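Local coordinates for protein FACT-Spt16 (Cicer arietinum, PDB 5CE6) that probably acts as a histone chaperone in transcription, as the SPT16 subunit of the FACT complex, whose N-terminal domain is associated with H3-H4 binding, at residues A[26-37]-A[108-119]; A[77-85]-A[97-106]. All coordinates share one frame; numbering follows the deposited sequence.

Contact 1 (A[26-37]-A[108-119])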
loop_
_atom_site.group_PDB
_atom_site.type_symbol
_atom_site.label_atom_id
_atom_site.label_comp_id
_atom_site.label_asym_id
_atom_site.label_seq_id
_atom_site.Cartn_x
_atom_site.Cartn_y
_atom_site.Cartn_z
ATOM N N LEU A 26 -0.580 2.922 -24.704
ATOM C CA LEU A 26 -0.315 1.660 -25.397
ATOM C C LEU A 26 1.121 1.154 -25.242
ATOM O O LEU A 26 1.354 -0.054 -25.230
ATOM C CB LEU A 26 -0.684 1.760 -26.881
ATOM C CG LEU A 26 -2.163 2.019 -27.185
ATOM C CD1 LEU A 26 -2.437 1.946 -28.670
ATOM C CD2 LEU A 26 -3.055 1.044 -26.439
ATOM N N ASN A 27 2.079 2.072 -25.130
ATOM C CA ASN A 27 3.483 1.700 -24.963
ATOM C C ASN A 27 3.712 1.030 -23.617
ATOM O O ASN A 27 4.366 -0.012 -23.523
ATOM C CB ASN A 27 4.381 2.935 -25.104
ATOM C CG ASN A 27 5.847 2.579 -25.299
ATOM O OD1 ASN A 27 6.404 1.754 -24.570
ATOM N ND2 ASN A 27 6.480 3.205 -26.285
ATOM N N THR A 28 3.160 1.638 -22.574
ATOM C CA THR A 28 3.229 1.084 -21.229
ATOM C C THR A 28 2.533 -0.275 -21.168
ATOM O O THR A 28 3.062 -1.226 -20.592
ATOM C CB THR A 28 2.580 2.036 -20.218
ATOM O OG1 THR A 28 3.387 3.214 -20.100
ATOM C CG2 THR A 28 2.456 1.370 -18.860
ATOM N N PHE A 29 1.350 -0.357 -21.774
ATOM C CA PHE A 29 0.597 -1.605 -21.837
ATOM C C PHE A 29 1.446 -2.726 -22.444
ATOM O O PHE A 29 1.523 -3.820 -21.886
ATOM C CB PHE A 29 -0.686 -1.413 -22.653
ATOM C CG PHE A 29 -1.415 -2.693 -22.938
ATOM C CD1 PHE A 29 -2.170 -3.311 -21.950
ATOM C CD2 PHE A 29 -1.354 -3.277 -24.193
ATOM C CE1 PHE A 29 -2.835 -4.493 -22.206
ATOM C CE2 PHE A 29 -2.024 -4.460 -24.459
ATOM C CZ PHE A 29 -2.767 -5.066 -23.467
ATOM N N GLN A 30 2.102 -2.443 -23.566
ATOM C CA GLN A 30 2.912 -3.453 -24.252
ATOM C C GLN A 30 4.095 -3.910 -23.407
ATOM O O GLN A 30 4.363 -5.106 -23.287
ATOM C CB GLN A 30 3.418 -2.928 -25.603
ATOM C CG GLN A 30 2.360 -2.834 -26.679
ATOM C CD GLN A 30 2.915 -2.326 -27.996
ATOM O OE1 GLN A 30 3.451 -3.095 -28.794
ATOM N NE2 GLN A 30 2.796 -1.023 -28.227
ATOM N N THR A 31 4.802 -2.945 -22.831
ATOM C CA THR A 31 5.964 -3.234 -22.005
ATOM C C THR A 31 5.572 -4.069 -20.796
ATOM O O THR A 31 6.233 -5.061 -20.462
ATOM C CB THR A 31 6.645 -1.940 -21.533
ATOM O OG1 THR A 31 7.169 -1.243 -22.669
ATOM C CG2 THR A 31 7.781 -2.253 -20.585
ATOM N N ARG A 32 4.480 -3.679 -20.151
ATOM C CA ARG A 32 4.035 -4.372 -18.954
ATOM C C ARG A 32 3.382 -5.729 -19.240
ATOM O O ARG A 32 3.562 -6.667 -18.460
ATOM C CB ARG A 32 3.161 -3.452 -18.099
ATOM C CG ARG A 32 3.994 -2.349 -17.434
ATOM C CD ARG A 32 3.170 -1.370 -16.613
ATOM N NE ARG A 32 3.998 -0.241 -16.182
ATOM C CZ ARG A 32 3.548 0.834 -15.540
ATOM N NH1 ARG A 32 2.266 0.955 -15.244
ATOM N NH2 ARG A 32 4.392 1.808 -15.213
ATOM N N LEU A 33 2.670 -5.850 -20.366
ATOM C CA LEU A 33 2.096 -7.141 -20.745
ATOM C C LEU A 33 3.222 -8.141 -21.024
ATOM O O LEU A 33 3.148 -9.314 -20.642
ATOM C CB LEU A 33 1.164 -7.007 -21.961
ATOM C CG LEU A 33 0.311 -8.219 -22.349
ATOM C CD1 LEU A 33 -0.607 -8.592 -21.204
ATOM C CD2 LEU A 33 -0.502 -7.935 -23.607
ATOM N N LYS A 34 4.275 -7.662 -21.680
ATOM C CA LYS A 34 5.446 -8.487 -21.950
ATOM C C LYS A 34 6.114 -8.912 -20.648
ATOM O O LYS A 34 6.447 -10.085 -20.462
ATOM C CB LYS A 34 6.436 -7.713 -22.821
ATOM C CG LYS A 34 7.468 -8.574 -23.528
ATOM C CD LYS A 34 7.600 -8.150 -24.987
ATOM C CE LYS A 34 7.549 -6.632 -25.125
ATOM N NZ LYS A 34 7.372 -6.196 -26.539
ATOM N N ALA A 35 6.295 -7.950 -19.748
ATOM C CA ALA A 35 6.898 -8.217 -18.445
ATOM C C ALA A 35 6.109 -9.281 -17.693
ATOM O O ALA A 35 6.687 -10.212 -17.135
ATOM C CB ALA A 35 6.987 -6.941 -17.625
ATOM N N PHE A 36 4.785 -9.135 -17.699
ATOM C CA PHE A 36 3.877 -10.100 -17.082
ATOM C C PHE A 36 4.028 -11.500 -17.710
ATOM O O PHE A 36 4.288 -12.472 -16.999
ATOM C CB PHE A 36 2.429 -9.580 -17.210
ATOM C CG PHE A 36 1.373 -10.530 -16.702
ATOM C CD1 PHE A 36 1.624 -11.397 -15.648
ATOM C CD2 PHE A 36 0.119 -10.553 -17.297
ATOM C CE1 PHE A 36 0.642 -12.265 -15.191
ATOM C CE2 PHE A 36 -0.870 -11.413 -16.842
ATOM C CZ PHE A 36 -0.609 -12.270 -15.792
ATOM N N TYR A 37 3.855 -11.615 -19.026
ATOM C CA TYR A 37 3.956 -12.926 -19.671
ATOM C C TYR A 37 5.334 -13.579 -19.496
ATOM O O TYR A 37 5.433 -14.798 -19.333
ATOM C CB TYR A 37 3.569 -12.855 -21.154
ATOM C CG TYR A 37 2.097 -13.085 -21.382
ATOM C CD1 TYR A 37 1.157 -12.169 -20.933
ATOM C CD2 TYR A 37 1.652 -14.227 -22.021
ATOM C CE1 TYR A 37 -0.200 -12.380 -21.126
ATOM C CE2 TYR A 37 0.292 -14.450 -22.229
ATOM C CZ TYR A 37 -0.622 -13.521 -21.771
ATOM O OH TYR A 37 -1.969 -13.728 -21.965
ATOM N N SER A 108 -8.662 -0.693 -28.476
ATOM C CA SER A 108 -7.392 -0.077 -28.847
ATOM C C SER A 108 -6.157 -0.889 -28.450
ATOM O O SER A 108 -5.067 -0.645 -28.964
ATOM C CB SER A 108 -7.292 1.328 -28.248
ATOM O OG SER A 108 -7.288 1.276 -26.834
ATOM N N VAL A 109 -6.319 -1.842 -27.537
ATOM C CA VAL A 109 -5.178 -2.641 -27.088
ATOM C C VAL A 109 -5.060 -3.989 -27.814
ATOM O O VAL A 109 -4.125 -4.748 -27.575
ATOM C CB VAL A 109 -5.160 -2.820 -25.544
ATOM C CG1 VAL A 109 -5.136 -1.472 -24.854
ATOM C CG2 VAL A 109 -6.360 -3.603 -25.069
ATOM N N LYS A 110 -5.991 -4.277 -28.718
ATOM C CA LYS A 110 -5.926 -5.520 -29.492
ATOM C C LYS A 110 -4.644 -5.630 -30.318
ATOM O O LYS A 110 -3.910 -6.612 -30.208
ATOM C CB LYS A 110 -7.148 -5.675 -30.395
ATOM C CG LYS A 110 -8.390 -6.150 -29.661
ATOM C CD LYS A 110 -9.586 -6.185 -30.595
ATOM C CE LYS A 110 -10.826 -6.684 -29.883
ATOM N NZ LYS A 110 -12.003 -6.664 -30.809
ATOM N N LYS A 111 -4.374 -4.624 -31.139
ATOM C CA LYS A 111 -3.154 -4.624 -31.943
ATOM C C LYS A 111 -1.875 -4.623 -31.081
ATOM O O LYS A 111 -0.985 -5.447 -31.305
ATOM C CB LYS A 111 -3.160 -3.495 -32.990
ATOM N N PRO A 112 -1.789 -3.724 -30.078
ATOM C CA PRO A 112 -0.615 -3.749 -29.193
ATOM C C PRO A 112 -0.397 -5.084 -28.480
ATOM O O PRO A 112 0.752 -5.468 -28.262
ATOM C CB PRO A 112 -0.939 -2.664 -28.166
ATOM C CG PRO A 112 -1.792 -1.701 -28.920
ATOM C CD PRO A 112 -2.638 -2.545 -29.813
ATOM N N ALA A 113 -1.474 -5.774 -28.112
ATOM C CA ALA A 113 -1.339 -7.067 -27.440
ATOM C C ALA A 113 -0.809 -8.118 -28.412
ATOM O O ALA A 113 0.021 -8.953 -28.050
ATOM C CB ALA A 113 -2.673 -7.511 -26.851
ATOM N N ARG A 114 -1.308 -8.084 -29.643
ATOM C CA ARG A 114 -0.808 -8.966 -30.689
ATOM C C ARG A 114 0.685 -8.760 -30.909
ATOM O O ARG A 114 1.457 -9.717 -30.954
ATOM C CB ARG A 114 -1.530 -8.703 -32.005
ATOM C CG ARG A 114 -2.735 -9.578 -32.246
ATOM C CD ARG A 114 -3.073 -9.614 -33.731
ATOM N NE ARG A 114 -3.202 -8.269 -34.282
ATOM C CZ ARG A 114 -4.320 -7.553 -34.241
ATOM N NH1 ARG A 114 -5.409 -8.056 -33.675
ATOM N NH2 ARG A 114 -4.353 -6.334 -34.763
ATOM N N GLU A 115 1.081 -7.497 -31.029
ATOM C CA GLU A 115 2.440 -7.152 -31.435
ATOM C C GLU A 115 3.458 -7.275 -30.305
ATOM O O GLU A 115 4.665 -7.244 -30.548
ATOM C CB GLU A 115 2.470 -5.744 -32.039
ATOM C CG GLU A 115 1.556 -5.574 -33.251
ATOM C CD GLU A 115 1.699 -4.215 -33.913
ATOM O OE1 GLU A 115 1.680 -4.157 -35.163
ATOM O OE2 GLU A 115 1.826 -3.206 -33.187
ATOM N N SER A 116 2.978 -7.426 -29.074
ATOM C CA SER A 116 3.874 -7.515 -27.924
ATOM C C SER A 116 4.101 -8.951 -27.433
ATOM O O SER A 116 5.246 -9.374 -27.259
ATOM C CB SER A 116 3.376 -6.622 -26.784
ATOM O OG SER A 116 2.043 -6.941 -26.428
ATOM N N VAL A 117 3.023 -9.701 -27.213
ATOM C CA VAL A 117 3.154 -11.063 -26.689
ATOM C C VAL A 117 2.485 -12.124 -27.559
ATOM O O VAL A 117 2.401 -13.291 -27.170
ATOM C CB VAL A 117 2.625 -11.185 -25.237
ATOM C CG1 VAL A 117 3.531 -10.451 -24.284
ATOM C CG2 VAL A 117 1.212 -10.651 -25.135
ATOM N N GLY A 118 1.999 -11.719 -28.726
ATOM C CA GLY A 118 1.385 -12.654 -29.651
ATOM C C GLY A 118 0.008 -13.132 -29.220
ATOM O O GLY A 118 -0.443 -14.201 -29.647
ATOM N N VAL A 119 -0.674 -12.345 -28.394
ATOM C CA VAL A 119 -2.000 -12.757 -27.924
ATOM C C VAL A 119 -3.170 -12.040 -28.602
ATOM O O VAL A 119 -3.062 -10.885 -29.021
ATOM C CB VAL A 119 -2.153 -12.636 -26.390
ATOM C CG1 VAL A 119 -1.054 -13.411 -25.683
ATOM C CG2 VAL A 119 -2.161 -11.175 -25.954
#
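Gln-30 and Ser-116 mark the place where helices 26-37 and 110-117 run closest, their CA atoms 5.6 Å apart; the segment axes approach to 9.0 Å and cross at -42°. This is helix-helix packing in the alpha/beta N-terminal lobe of SPT16, where both helices also rest on the mixed sheet, through Ile-94 and Ile-121. No hydrogen bond spans the two segments, and the join is mostly apolar. At the start, Leu-26 forks over the start of segment 108-119: CD2 meets CG1 of Val-109 at 3.6 Å while CD1 reaches CG of Pro-112. One turn on, Phe-29 has its CG anti to the backbone N (chi1 171°), which turns the ring toward helix 110-117. Val-109 CB sits over one face as a CH-pi contact, 4.0 Å from the ring centroid, and Ala-113 N lies at the ring edge, in its plane. Gln-30 crosses Pro-112 at about a right angle, its CG 3.6 Å from CB of the proline, and its NE2 returns a weak bond to Leu-26 O. With an alanine here, Pro-112 CB would probably lose much of its cover and a gap open near the closest point of the helices, with the weak bond to Leu-26 O gone as well. Ser-116 turns its hydroxyl back into its own helix, OG donating to Pro-112 O at 2.7 Å, while its CB rests against CB and CG of Gln-30. Deeper in, Leu-33 CD2 packs on Val-117 CG2 at 3.6 Å and on Ala-113 CB. Gly-118, with positive phi, then carries the chain off the helix. Val-117 CG2 lies over one face of the Tyr-37 ring, whose hydroxyl bonds to Thr-90 O, and Val-119 CG1 comes within 3.8 Å of Tyr-37 OH.

Contact 2 (A[77-85]-A[97-106])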
loop_
_atom_site.group_PDB
_atom_site.type_symbol
_atom_site.label_atom_id
_atom_site.label_comp_id
_atom_site.label_asym_id
_atom_site.label_seq_id
_atom_site.Cartn_x
_atom_site.Cartn_y
_atom_site.Cartn_z
ATOM N N LEU A 77 -1.502 -2.328 -15.710
ATOM C CA LEU A 77 -1.495 -2.720 -17.114
ATOM C C LEU A 77 -2.108 -1.642 -18.017
ATOM O O LEU A 77 -1.556 -1.315 -19.082
ATOM C CB LEU A 77 -2.255 -4.045 -17.272
ATOM C CG LEU A 77 -1.870 -5.056 -18.352
ATOM C CD1 LEU A 77 -0.377 -5.359 -18.325
ATOM C CD2 LEU A 77 -2.662 -6.342 -18.164
ATOM N N LEU A 78 -3.239 -1.089 -17.580
ATOM C CA LEU A 78 -4.085 -0.252 -18.436
ATOM C C LEU A 78 -4.150 1.213 -18.007
ATOM O O LEU A 78 -4.570 2.074 -18.782
ATOM C CB LEU A 78 -5.501 -0.833 -18.496
ATOM C CG LEU A 78 -5.605 -2.215 -19.151
ATOM C CD1 LEU A 78 -6.902 -2.915 -18.771
ATOM C CD2 LEU A 78 -5.494 -2.095 -20.656
ATOM N N GLY A 79 -3.748 1.493 -16.773
ATOM C CA GLY A 79 -3.705 2.862 -16.285
ATOM C C GLY A 79 -5.028 3.355 -15.734
ATOM O O GLY A 79 -5.146 4.521 -15.359
ATOM N N PHE A 80 -6.027 2.473 -15.690
ATOM C CA PHE A 80 -7.365 2.824 -15.222
ATOM C C PHE A 80 -8.016 1.631 -14.545
ATOM O O PHE A 80 -7.677 0.480 -14.832
ATOM C CB PHE A 80 -8.274 3.257 -16.387
ATOM C CG PHE A 80 -7.768 4.446 -17.151
ATOM C CD1 PHE A 80 -8.016 5.735 -16.700
ATOM C CD2 PHE A 80 -7.047 4.270 -18.324
ATOM C CE1 PHE A 80 -7.547 6.830 -17.409
ATOM C CE2 PHE A 80 -6.574 5.357 -19.034
ATOM C CZ PHE A 80 -6.825 6.640 -18.578
ATOM N N GLU A 81 -8.947 1.907 -13.645
ATOM C CA GLU A 81 -9.751 0.855 -13.050
ATOM C C GLU A 81 -10.795 0.398 -14.049
ATOM O O GLU A 81 -11.293 1.194 -14.849
ATOM C CB GLU A 81 -10.467 1.356 -11.803
ATOM C CG GLU A 81 -9.569 1.575 -10.602
ATOM C CD GLU A 81 -10.358 1.888 -9.350
ATOM O OE1 GLU A 81 -11.105 1.006 -8.873
ATOM O OE2 GLU A 81 -10.233 3.020 -8.843
ATOM N N PHE A 82 -11.135 -0.884 -13.977
ATOM C CA PHE A 82 -12.217 -1.457 -14.769
ATOM C C PHE A 82 -13.128 -2.223 -13.820
ATOM O O PHE A 82 -12.995 -3.438 -13.657
ATOM C CB PHE A 82 -11.650 -2.380 -15.855
ATOM C CG PHE A 82 -11.098 -1.649 -17.062
ATOM C CD1 PHE A 82 -9.865 -1.004 -17.009
ATOM C CD2 PHE A 82 -11.803 -1.632 -18.258
ATOM C CE1 PHE A 82 -9.360 -0.341 -18.124
ATOM C CE2 PHE A 82 -11.307 -0.973 -19.377
ATOM C CZ PHE A 82 -10.081 -0.332 -19.314
ATOM N N PRO A 83 -14.052 -1.509 -13.157
ATOM C CA PRO A 83 -14.936 -2.169 -12.193
ATOM C C PRO A 83 -15.883 -3.131 -12.903
ATOM O O PRO A 83 -16.119 -2.983 -14.106
ATOM C CB PRO A 83 -15.727 -1.005 -11.582
ATOM C CG PRO A 83 -14.925 0.229 -11.898
ATOM C CD PRO A 83 -14.301 -0.060 -13.232
ATOM N N GLU A 84 -16.409 -4.098 -12.155
ATOM C CA GLU A 84 -17.278 -5.145 -12.690
ATOM C C GLU A 84 -16.744 -5.734 -14.004
ATOM O O GLU A 84 -17.467 -5.853 -15.001
ATOM C CB GLU A 84 -18.720 -4.648 -12.834
ATOM C CG GLU A 84 -19.747 -5.763 -12.800
ATOM C CD GLU A 84 -21.171 -5.254 -12.844
ATOM O OE1 GLU A 84 -21.483 -4.404 -13.707
ATOM O OE2 GLU A 84 -21.978 -5.712 -12.008
ATOM N N THR A 85 -15.465 -6.100 -13.982
ATOM C CA THR A 85 -14.797 -6.641 -15.158
ATOM C C THR A 85 -14.020 -7.892 -14.771
ATOM O O THR A 85 -13.382 -7.933 -13.723
ATOM C CB THR A 85 -13.842 -5.599 -15.783
ATOM O OG1 THR A 85 -14.597 -4.482 -16.264
ATOM C CG2 THR A 85 -13.053 -6.187 -16.944
ATOM N N LEU A 97 -14.518 -9.857 -19.887
ATOM C CA LEU A 97 -15.977 -9.784 -19.786
ATOM C C LEU A 97 -16.292 -8.457 -19.117
ATOM O O LEU A 97 -15.896 -8.233 -17.974
ATOM C CB LEU A 97 -16.520 -10.939 -18.939
ATOM C CG LEU A 97 -18.031 -10.965 -18.692
ATOM C CD1 LEU A 97 -18.780 -10.826 -20.000
ATOM C CD2 LEU A 97 -18.426 -12.251 -17.991
ATOM N N CYS A 98 -16.978 -7.569 -19.833
ATOM C CA CYS A 98 -17.169 -6.197 -19.364
ATOM C C CYS A 98 -18.317 -5.528 -20.097
ATOM O O CYS A 98 -18.895 -6.111 -21.009
ATOM C CB CYS A 98 -15.889 -5.382 -19.583
ATOM S SG CYS A 98 -15.407 -5.201 -21.321
ATOM N N SER A 99 -18.621 -4.294 -19.709
ATOM C CA SER A 99 -19.671 -3.509 -20.363
ATOM C C SER A 99 -19.282 -3.129 -21.793
ATOM O O SER A 99 -18.104 -3.161 -22.152
ATOM C CB SER A 99 -19.933 -2.237 -19.555
ATOM O OG SER A 99 -18.816 -1.370 -19.632
ATOM N N GLN A 100 -20.271 -2.771 -22.609
ATOM C CA GLN A 100 -19.994 -2.304 -23.966
ATOM C C GLN A 100 -19.035 -1.114 -23.953
ATOM O O GLN A 100 -18.108 -1.038 -24.767
ATOM C CB GLN A 100 -21.295 -1.929 -24.682
ATOM C CG GLN A 100 -21.082 -1.246 -26.025
ATOM C CD GLN A 100 -20.358 -2.129 -27.025
ATOM O OE1 GLN A 100 -20.863 -3.180 -27.419
ATOM N NE2 GLN A 100 -19.169 -1.706 -27.440
ATOM N N LYS A 101 -19.249 -0.202 -23.010
ATOM C CA LYS A 101 -18.434 1.008 -22.913
ATOM C C LYS A 101 -16.957 0.692 -22.686
ATOM O O LYS A 101 -16.081 1.286 -23.321
ATOM C CB LYS A 101 -18.958 1.918 -21.801
ATOM N N LYS A 102 -16.685 -0.247 -21.787
ATOM C CA LYS A 102 -15.310 -0.645 -21.501
ATOM C C LYS A 102 -14.724 -1.417 -22.681
ATOM O O LYS A 102 -13.535 -1.320 -22.982
ATOM C CB LYS A 102 -15.244 -1.472 -20.213
ATOM C CG LYS A 102 -15.696 -0.707 -18.968
ATOM C CD LYS A 102 -15.413 -1.477 -17.695
ATOM C CE LYS A 102 -15.863 -0.702 -16.460
ATOM N NZ LYS A 102 -17.320 -0.846 -16.206
ATOM N N ALA A 103 -15.573 -2.175 -23.363
ATOM C CA ALA A 103 -15.127 -2.942 -24.518
ATOM C C ALA A 103 -14.685 -2.041 -25.672
ATOM O O ALA A 103 -13.704 -2.336 -26.353
ATOM C CB ALA A 103 -16.215 -3.892 -24.971
ATOM N N SER A 104 -15.416 -0.954 -25.897
ATOM C CA SER A 104 -15.063 -0.007 -26.954
ATOM C C SER A 104 -13.725 0.648 -26.635
ATOM O O SER A 104 -12.955 0.994 -27.528
ATOM C CB SER A 104 -16.144 1.062 -27.103
ATOM O OG SER A 104 -17.375 0.490 -27.507
ATOM N N ILE A 105 -13.454 0.809 -25.345
ATOM C CA ILE A 105 -12.191 1.366 -24.893
ATOM C C ILE A 105 -11.061 0.362 -25.116
ATOM O O ILE A 105 -9.980 0.724 -25.584
ATOM C CB ILE A 105 -12.267 1.755 -23.406
ATOM C CG1 ILE A 105 -13.294 2.869 -23.204
ATOM C CG2 ILE A 105 -10.895 2.187 -22.894
ATOM C CD1 ILE A 105 -13.678 3.091 -21.759
ATOM N N LEU A 106 -11.323 -0.903 -24.801
ATOM C CA LEU A 106 -10.305 -1.947 -24.901
ATOM C C LEU A 106 -9.988 -2.365 -26.335
ATOM O O LEU A 106 -9.002 -3.059 -26.573
ATOM C CB LEU A 106 -10.697 -3.166 -24.060
ATOM C CG LEU A 106 -10.629 -2.963 -22.550
ATOM C CD1 LEU A 106 -11.217 -4.139 -21.790
ATOM C CD2 LEU A 106 -9.186 -2.721 -22.103
#
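Pro-83 O is gripped from both segments: Thr-85 OG1 donates to it at 3.0 Å, and Lys-102 NZ reaches it across the contact in a weak bond of 3.2 Å. The threonine hydroxyl stands well above the carbonyl plane, 57° out of it. Lys-102 runs extended as far as CE and then bends (chi4 81°), which turns its amino group in toward the carbonyl. On the way the aliphatic chain does much of the packing: CD passes 3.7 Å from Phe-82 CD2 and also touches Thr-85 OG1, while CE touches CD of Pro-83, the two side chains crossing at about a right angle. The ring of Phe-82 and the chain of Lys-102 lie alongside, pointing opposite ways, and the far end of the ring runs on to Leu-106, CZ meeting CD2 at 3.8 Å. That same leucine methyl touches Leu-78 CD2, closing the contact at its helix 69-78 end. At the other end the backbones meet in the hairpin of strands 85-89 and 93-98, where Thr-85 CA makes a CA-H...O contact of 3.4 Å with Leu-97 O. Ser-99 is the N-cap of the following helix, its OG accepting from Lys-102 N. Glu-84 and Thr-85 form a G1 beta bulge opposite Cys-58, Cys-98 bonds through its backbone to His-124 of strand 120-125, Leu-97 packs on helix 133-145, and Leu-78 leans on Phe-29 of helix 26-42.

In the fold
Contact 2 is nested along the chain inside the loop that contact 1 closes, and the centres of the two lie about 16 Å apart. Helices 100-106 and 110-117, one from each, follow each other directly in sequence. The two contacts meet at the end of helix 69-78: Phe-29 CD1 is 3.8 Å from Leu-78 CD2 and 3.5 Å from Leu-77 O, so the phenylalanine ring of contact 1 also packs on the first segment of contact 2. Both belong to the N-terminal lobe. The potassium ion, by contrast, is bound by Ala-295, Ser-420 and Asn-422 in the part related to M24 metallopeptidases, and neither contact contributes a residue to that site.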